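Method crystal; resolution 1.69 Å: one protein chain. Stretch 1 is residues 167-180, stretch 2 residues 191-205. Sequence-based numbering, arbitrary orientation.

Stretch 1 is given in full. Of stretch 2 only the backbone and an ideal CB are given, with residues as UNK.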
# COMPACT_ATOMS: atom_id res chain seq x y z
N ILE A 167 2.46 -1.49 -3.17
CA ILE A 167 1.49 -0.49 -3.66
C ILE A 167 0.52 -1.15 -4.64
O ILE A 167 -0.68 -0.85 -4.64
CB ILE A 167 2.19 0.71 -4.31
CG1 ILE A 167 3.11 1.40 -3.30
CG2 ILE A 167 1.07 1.64 -4.89
CD1 ILE A 167 2.42 1.89 -2.00
N LYS A 168 1.00 -2.11 -5.44
CA LYS A 168 0.08 -2.87 -6.29
C LYS A 168 -0.97 -3.57 -5.46
O LYS A 168 -2.15 -3.60 -5.82
CB LYS A 168 0.84 -3.87 -7.17
CG LYS A 168 1.63 -3.17 -8.26
CD LYS A 168 2.47 -4.18 -9.06
CE LYS A 168 3.28 -3.35 -10.12
NZ LYS A 168 3.85 -4.24 -11.17
N GLU A 169 -0.54 -4.12 -4.32
CA GLU A 169 -1.46 -4.87 -3.47
C GLU A 169 -2.54 -3.99 -2.88
O GLU A 169 -3.72 -4.36 -2.86
CB GLU A 169 -0.64 -5.54 -2.39
CG GLU A 169 -1.33 -6.22 -1.26
CD GLU A 169 -0.28 -6.92 -0.40
OE1 GLU A 169 0.06 -6.36 0.68
OE2 GLU A 169 0.23 -7.97 -0.84
N TYR A 170 -2.17 -2.81 -2.41
CA TYR A 170 -3.17 -1.83 -1.98
C TYR A 170 -4.02 -1.33 -3.16
O TYR A 170 -5.23 -1.07 -3.03
CB TYR A 170 -2.46 -0.62 -1.38
CG TYR A 170 -2.00 -0.80 0.02
CD1 TYR A 170 -2.89 -0.90 1.01
CD2 TYR A 170 -0.64 -0.77 0.35
CE1 TYR A 170 -2.51 -1.02 2.31
CE2 TYR A 170 -0.23 -0.89 1.69
CZ TYR A 170 -1.20 -1.03 2.65
OH TYR A 170 -0.89 -1.09 3.99
N ALA A 171 -3.40 -1.16 -4.31
CA ALA A 171 -4.25 -0.71 -5.40
C ALA A 171 -5.27 -1.77 -5.80
O ALA A 171 -6.39 -1.43 -6.25
CB ALA A 171 -3.49 -0.37 -6.67
N LEU A 172 -4.91 -3.04 -5.67
CA LEU A 172 -5.86 -4.07 -6.05
C LEU A 172 -7.09 -4.17 -5.14
O LEU A 172 -8.11 -4.72 -5.60
CB LEU A 172 -5.15 -5.42 -6.13
CG LEU A 172 -4.25 -5.57 -7.40
CD1 LEU A 172 -3.21 -6.74 -7.26
CD2 LEU A 172 -5.00 -5.72 -8.72
N THR A 173 -7.04 -3.68 -3.90
CA THR A 173 -8.21 -3.71 -3.04
C THR A 173 -8.82 -2.35 -2.83
O THR A 173 -9.73 -2.21 -2.02
CB THR A 173 -7.86 -4.30 -1.68
OG1 THR A 173 -6.69 -3.66 -1.14
CG2 THR A 173 -7.56 -5.76 -1.91
N ASN A 174 -8.30 -1.34 -3.50
CA ASN A 174 -8.79 0.01 -3.33
C ASN A 174 -8.98 0.66 -4.68
O ASN A 174 -8.26 1.59 -5.02
CB ASN A 174 -7.81 0.81 -2.48
CG ASN A 174 -7.84 0.37 -1.04
OD1 ASN A 174 -8.73 0.77 -0.29
ND2 ASN A 174 -6.86 -0.49 -0.63
N PRO A 175 -9.90 0.14 -5.49
CA PRO A 175 -9.98 0.64 -6.86
C PRO A 175 -10.54 2.04 -6.91
O PRO A 175 -10.34 2.68 -7.91
CB PRO A 175 -10.89 -0.39 -7.58
CG PRO A 175 -11.71 -0.88 -6.53
CD PRO A 175 -10.81 -1.02 -5.32
N GLU A 176 -11.21 2.51 -5.85
CA GLU A 176 -11.76 3.86 -5.79
C GLU A 176 -10.67 4.88 -5.45
O GLU A 176 -10.93 6.10 -5.50
CB GLU A 176 -12.88 3.88 -4.76
CG GLU A 176 -12.41 3.80 -3.28
CD GLU A 176 -12.11 2.40 -2.70
OE1 GLU A 176 -12.04 1.36 -3.41
OE2 GLU A 176 -11.95 2.35 -1.44
N VAL A 177 -9.44 4.43 -5.20
CA VAL A 177 -8.35 5.28 -4.73
C VAL A 177 -7.32 5.43 -5.83
O VAL A 177 -6.96 4.46 -6.49
CB VAL A 177 -7.70 4.72 -3.45
CG1 VAL A 177 -6.51 5.61 -2.95
CG2 VAL A 177 -8.81 4.70 -2.38
N GLU A 178 -6.82 6.64 -6.00
CA GLU A 178 -5.72 6.83 -6.92
C GLU A 178 -4.42 6.57 -6.19
O GLU A 178 -4.25 6.97 -5.04
CB GLU A 178 -5.76 8.25 -7.51
CG GLU A 178 -4.58 8.59 -8.42
CD GLU A 178 -4.79 9.94 -9.04
OE1 GLU A 178 -3.80 10.58 -9.42
OE2 GLU A 178 -5.96 10.35 -9.15
N PHE A 179 -3.49 5.90 -6.87
CA PHE A 179 -2.17 5.67 -6.31
C PHE A 179 -1.12 6.12 -7.31
O PHE A 179 -1.19 5.79 -8.49
CB PHE A 179 -1.93 4.16 -6.02
CG PHE A 179 -2.76 3.65 -4.92
CD1 PHE A 179 -2.31 3.69 -3.61
CD2 PHE A 179 -4.02 3.07 -5.20
CE1 PHE A 179 -3.08 3.22 -2.59
CE2 PHE A 179 -4.81 2.64 -4.17
CZ PHE A 179 -4.34 2.73 -2.89
N THR A 180 -0.10 6.78 -6.80
CA THR A 180 1.05 7.09 -7.59
C THR A 180 2.28 6.66 -6.80
O THR A 180 2.32 6.83 -5.58
CB THR A 180 1.12 8.60 -7.89
OG1 THR A 180 -0.11 8.98 -8.54
CG2 THR A 180 2.22 8.87 -8.83
N UNK A 191 -2.02 4.85 -11.02
CA UNK A 191 -3.31 4.19 -11.15
C UNK A 191 -4.42 5.16 -10.80
O UNK A 191 -4.46 5.65 -9.68
CB UNK A 191 -3.38 2.95 -10.26
N UNK A 192 -5.33 5.45 -11.75
CA UNK A 192 -6.46 6.31 -11.46
C UNK A 192 -7.65 5.48 -11.01
O UNK A 192 -7.70 4.26 -11.22
CB UNK A 192 -6.82 7.15 -12.68
N UNK A 193 -8.56 6.18 -10.37
CA UNK A 193 -9.83 5.60 -9.90
C UNK A 193 -10.55 4.86 -11.03
O UNK A 193 -10.64 5.35 -12.17
CB UNK A 193 -10.74 6.69 -9.33
N UNK A 194 -11.09 3.65 -10.73
CA UNK A 194 -11.80 2.90 -11.76
C UNK A 194 -12.56 1.74 -11.14
O UNK A 194 -12.63 1.60 -9.91
CB UNK A 194 -10.83 2.39 -12.83
N UNK A 195 -13.17 0.92 -11.99
CA UNK A 195 -13.85 -0.24 -11.51
C UNK A 195 -12.79 -1.24 -11.09
O UNK A 195 -11.60 -1.07 -11.39
CB UNK A 195 -14.80 -0.82 -12.57
N UNK A 196 -13.21 -2.24 -10.36
CA UNK A 196 -12.23 -3.24 -9.91
C UNK A 196 -11.58 -3.94 -11.11
O UNK A 196 -10.35 -4.11 -11.15
CB UNK A 196 -12.90 -4.27 -9.00
N UNK A 197 -12.41 -4.38 -12.07
CA UNK A 197 -11.85 -5.08 -13.23
C UNK A 197 -10.90 -4.19 -14.02
O UNK A 197 -9.83 -4.65 -14.43
CB UNK A 197 -12.97 -5.58 -14.14
N UNK A 198 -11.24 -2.91 -14.20
CA UNK A 198 -10.32 -1.96 -14.83
C UNK A 198 -9.03 -1.83 -14.04
O UNK A 198 -7.94 -1.74 -14.64
CB UNK A 198 -10.98 -0.59 -14.97
N UNK A 199 -9.14 -1.86 -12.70
CA UNK A 199 -7.97 -1.68 -11.84
C UNK A 199 -7.06 -2.92 -11.90
O UNK A 199 -5.83 -2.79 -12.01
CB UNK A 199 -8.41 -1.41 -10.40
N UNK A 200 -7.65 -4.11 -11.90
CA UNK A 200 -6.85 -5.31 -12.11
C UNK A 200 -6.08 -5.23 -13.41
O UNK A 200 -4.91 -5.59 -13.47
CB UNK A 200 -7.74 -6.56 -12.10
N UNK A 201 -6.77 -4.82 -14.47
CA UNK A 201 -6.18 -4.88 -15.79
C UNK A 201 -5.07 -3.84 -15.94
O UNK A 201 -4.04 -4.12 -16.57
CB UNK A 201 -7.25 -4.67 -16.86
N UNK A 202 -5.27 -2.65 -15.36
CA UNK A 202 -4.21 -1.64 -15.36
C UNK A 202 -2.98 -2.16 -14.62
O UNK A 202 -1.85 -1.99 -15.10
CB UNK A 202 -4.70 -0.34 -14.72
N UNK A 203 -3.19 -2.79 -13.45
CA UNK A 203 -2.08 -3.27 -12.61
C UNK A 203 -1.27 -4.33 -13.35
O UNK A 203 -0.03 -4.29 -13.36
CB UNK A 203 -2.61 -3.84 -11.29
N UNK A 204 -1.94 -5.31 -13.93
CA UNK A 204 -1.22 -6.42 -14.54
C UNK A 204 -0.98 -6.28 -16.04
O UNK A 204 -0.37 -7.18 -16.64
CB UNK A 204 -1.99 -7.72 -14.28
N UNK A 205 -1.45 -5.18 -16.65
CA UNK A 205 -1.27 -4.88 -18.06
C UNK A 205 -1.72 -6.03 -18.97
O UNK A 205 -1.03 -6.45 -19.89
CB UNK A 205 0.20 -4.55 -18.33

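Position 191 pairs with Phe179 as an antiparallel bridge: its N donates to Phe179 O (2.8 Å) and its O accepts from Phe179 N (3.0 Å). Its CB lies on the same sheet face as the Phe179 side chain, 4.9 Å from Ala171 CB. An apolar side chain of middling size suits. It is Leu191, whose CD1 packs 3.6 Å from Ala171 CB.

At 192 CA-to-CB points away, but the ideal CB is 4.8 Å from Glu178 OE2. A long basic residue could turn back to this carboxylate; a polar one would also suit. Lys192 does turn back, and its NZ forms a salt bridge with Glu178 OE1 (3.0 Å).

The CB of 193 points sideways, 3.9 Å from Glu176 O. Many residues would fit. It is Lys193. A water joins Lys193 N (2.9 Å) to Glu178 OE2 (2.8 Å).

At 194 the backbone N donates to Pro175 O (3.1 Å), whatever the side chain, proline excepted. CB points away, so a small residue is enough. It is Ser194.

Position 195 precedes the helix and points away. Ser, Thr, Asp or Asn could cap it. Ser195 does: its OG accepts from the backbone N of position 198 (3.1 Å).

At 196 the ideal CB is 4.4 Å from Pro175 CG. An apolar side chain suits. Leu196 brings CD1 4.3 Å from Pro175 CG and 3.4 Å from Leu172 O.

Positions 197 and 198 have no stretch 1 atom near CB; polar residues suit. They are Lys197, salt-bridged to position 201, and Glu198, whose OE1 accepts from Ser195 N (2.8 Å).

Position 199 points toward stretch 1, its CB 3.9 Å from Pro175 CB. Beyond lie the carbonyls of Ala171, Asn174, Pro175 and Val177. A long side chain with several donors would answer them; Lys could meet some. Arg199 donates from NH1 to Ala171 O (3.0 Å) and from NH2 to Val177 O (2.8 Å). NH2 also donates to Lys192 O (2.8 Å), tying the preceding loop to the helix.

At 200 CB is 4.4 Å from Leu172 CD2, which favours an apolar residue. Val200 CG2 lies 3.8 Å from that CD2.

Positions 201 and 202 face no stretch 1 atom; polar residues suit. They are Glu201 and Glu202.

Position 203 points toward stretch 1, its ideal CB 4.0 Å from Leu172 CD2. A compact apolar residue suits. Val203 sets CG2 3.9 Å from Leu172 CD2.

The CB of 204 is distant, so only a large side chain would reach Leu172. Phe204 does, with CE2 3.6 Å from Leu172 CD1.

Position 205 has positive phi, which suits Gly or Asn best. It is Gln205.

Stretch 2 (191-205) LKKSSLKERVEEVFQ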
# COMPACT_ATOMS: atom_id res chain seq x y z
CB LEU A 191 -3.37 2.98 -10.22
CG LEU A 191 -2.32 1.99 -10.74
CD1 LEU A 191 -2.10 0.94 -9.69
CD2 LEU A 191 -2.82 1.36 -12.04
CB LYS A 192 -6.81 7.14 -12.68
CG LYS A 192 -5.48 7.82 -13.09
CD LYS A 192 -5.25 9.05 -12.31
CE LYS A 192 -4.51 10.07 -13.20
NZ LYS A 192 -3.89 11.14 -12.38
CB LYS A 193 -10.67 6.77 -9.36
CG LYS A 193 -12.09 6.38 -8.88
CD LYS A 193 -12.93 7.66 -8.59
CE LYS A 193 -14.39 7.36 -8.11
NZ LYS A 193 -14.80 5.91 -8.31
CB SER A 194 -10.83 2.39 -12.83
OG SER A 194 -10.04 1.37 -12.25
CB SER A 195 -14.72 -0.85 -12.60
OG SER A 195 -13.88 -1.48 -13.55
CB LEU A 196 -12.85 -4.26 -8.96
CG LEU A 196 -11.97 -5.39 -8.41
CD1 LEU A 196 -10.77 -4.87 -7.69
CD2 LEU A 196 -12.76 -6.37 -7.51
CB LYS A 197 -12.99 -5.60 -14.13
CG LYS A 197 -12.44 -6.53 -15.21
CD LYS A 197 -13.57 -7.09 -16.03
CE LYS A 197 -13.13 -8.33 -16.70
NZ LYS A 197 -12.72 -7.76 -17.96
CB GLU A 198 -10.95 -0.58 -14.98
CG GLU A 198 -11.99 -0.57 -16.05
CD GLU A 198 -13.08 0.46 -15.80
OE1 GLU A 198 -13.00 1.25 -14.81
OE2 GLU A 198 -14.02 0.48 -16.62
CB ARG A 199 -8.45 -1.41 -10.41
CG ARG A 199 -7.36 -1.46 -9.31
CD ARG A 199 -6.19 -0.51 -9.63
NE ARG A 199 -6.64 0.88 -9.66
CZ ARG A 199 -6.76 1.68 -8.61
NH1 ARG A 199 -6.50 1.32 -7.34
NH2 ARG A 199 -7.10 2.93 -8.84
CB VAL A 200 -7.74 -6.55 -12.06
CG1 VAL A 200 -6.93 -7.77 -12.38
CG2 VAL A 200 -8.19 -6.66 -10.62
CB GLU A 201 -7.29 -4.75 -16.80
CG GLU A 201 -8.11 -6.02 -16.77
CD GLU A 201 -9.27 -6.05 -17.70
OE1 GLU A 201 -9.83 -7.14 -17.87
OE2 GLU A 201 -9.61 -5.01 -18.30
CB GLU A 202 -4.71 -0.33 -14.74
CG GLU A 202 -5.78 0.39 -15.54
CD GLU A 202 -5.35 0.73 -16.97
OE1 GLU A 202 -4.23 1.24 -17.21
OE2 GLU A 202 -6.16 0.43 -17.86
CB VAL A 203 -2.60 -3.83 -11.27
CG1 VAL A 203 -1.46 -4.73 -10.50
CG2 VAL A 203 -3.07 -2.71 -10.36
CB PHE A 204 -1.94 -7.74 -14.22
CG PHE A 204 -1.84 -8.08 -12.76
CD1 PHE A 204 -0.62 -8.49 -12.19
CD2 PHE A 204 -2.91 -7.84 -11.94
CE1 PHE A 204 -0.53 -8.73 -10.82
CE2 PHE A 204 -2.88 -8.04 -10.60
CZ PHE A 204 -1.66 -8.51 -9.99
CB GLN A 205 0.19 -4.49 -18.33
CG GLN A 205 0.65 -3.37 -17.42
CD GLN A 205 1.69 -2.49 -18.04
OE1 GLN A 205 2.45 -2.92 -18.90
NE2 GLN A 205 1.72 -1.23 -17.62
O HOH W 1 -8.24 9.08 -10.05
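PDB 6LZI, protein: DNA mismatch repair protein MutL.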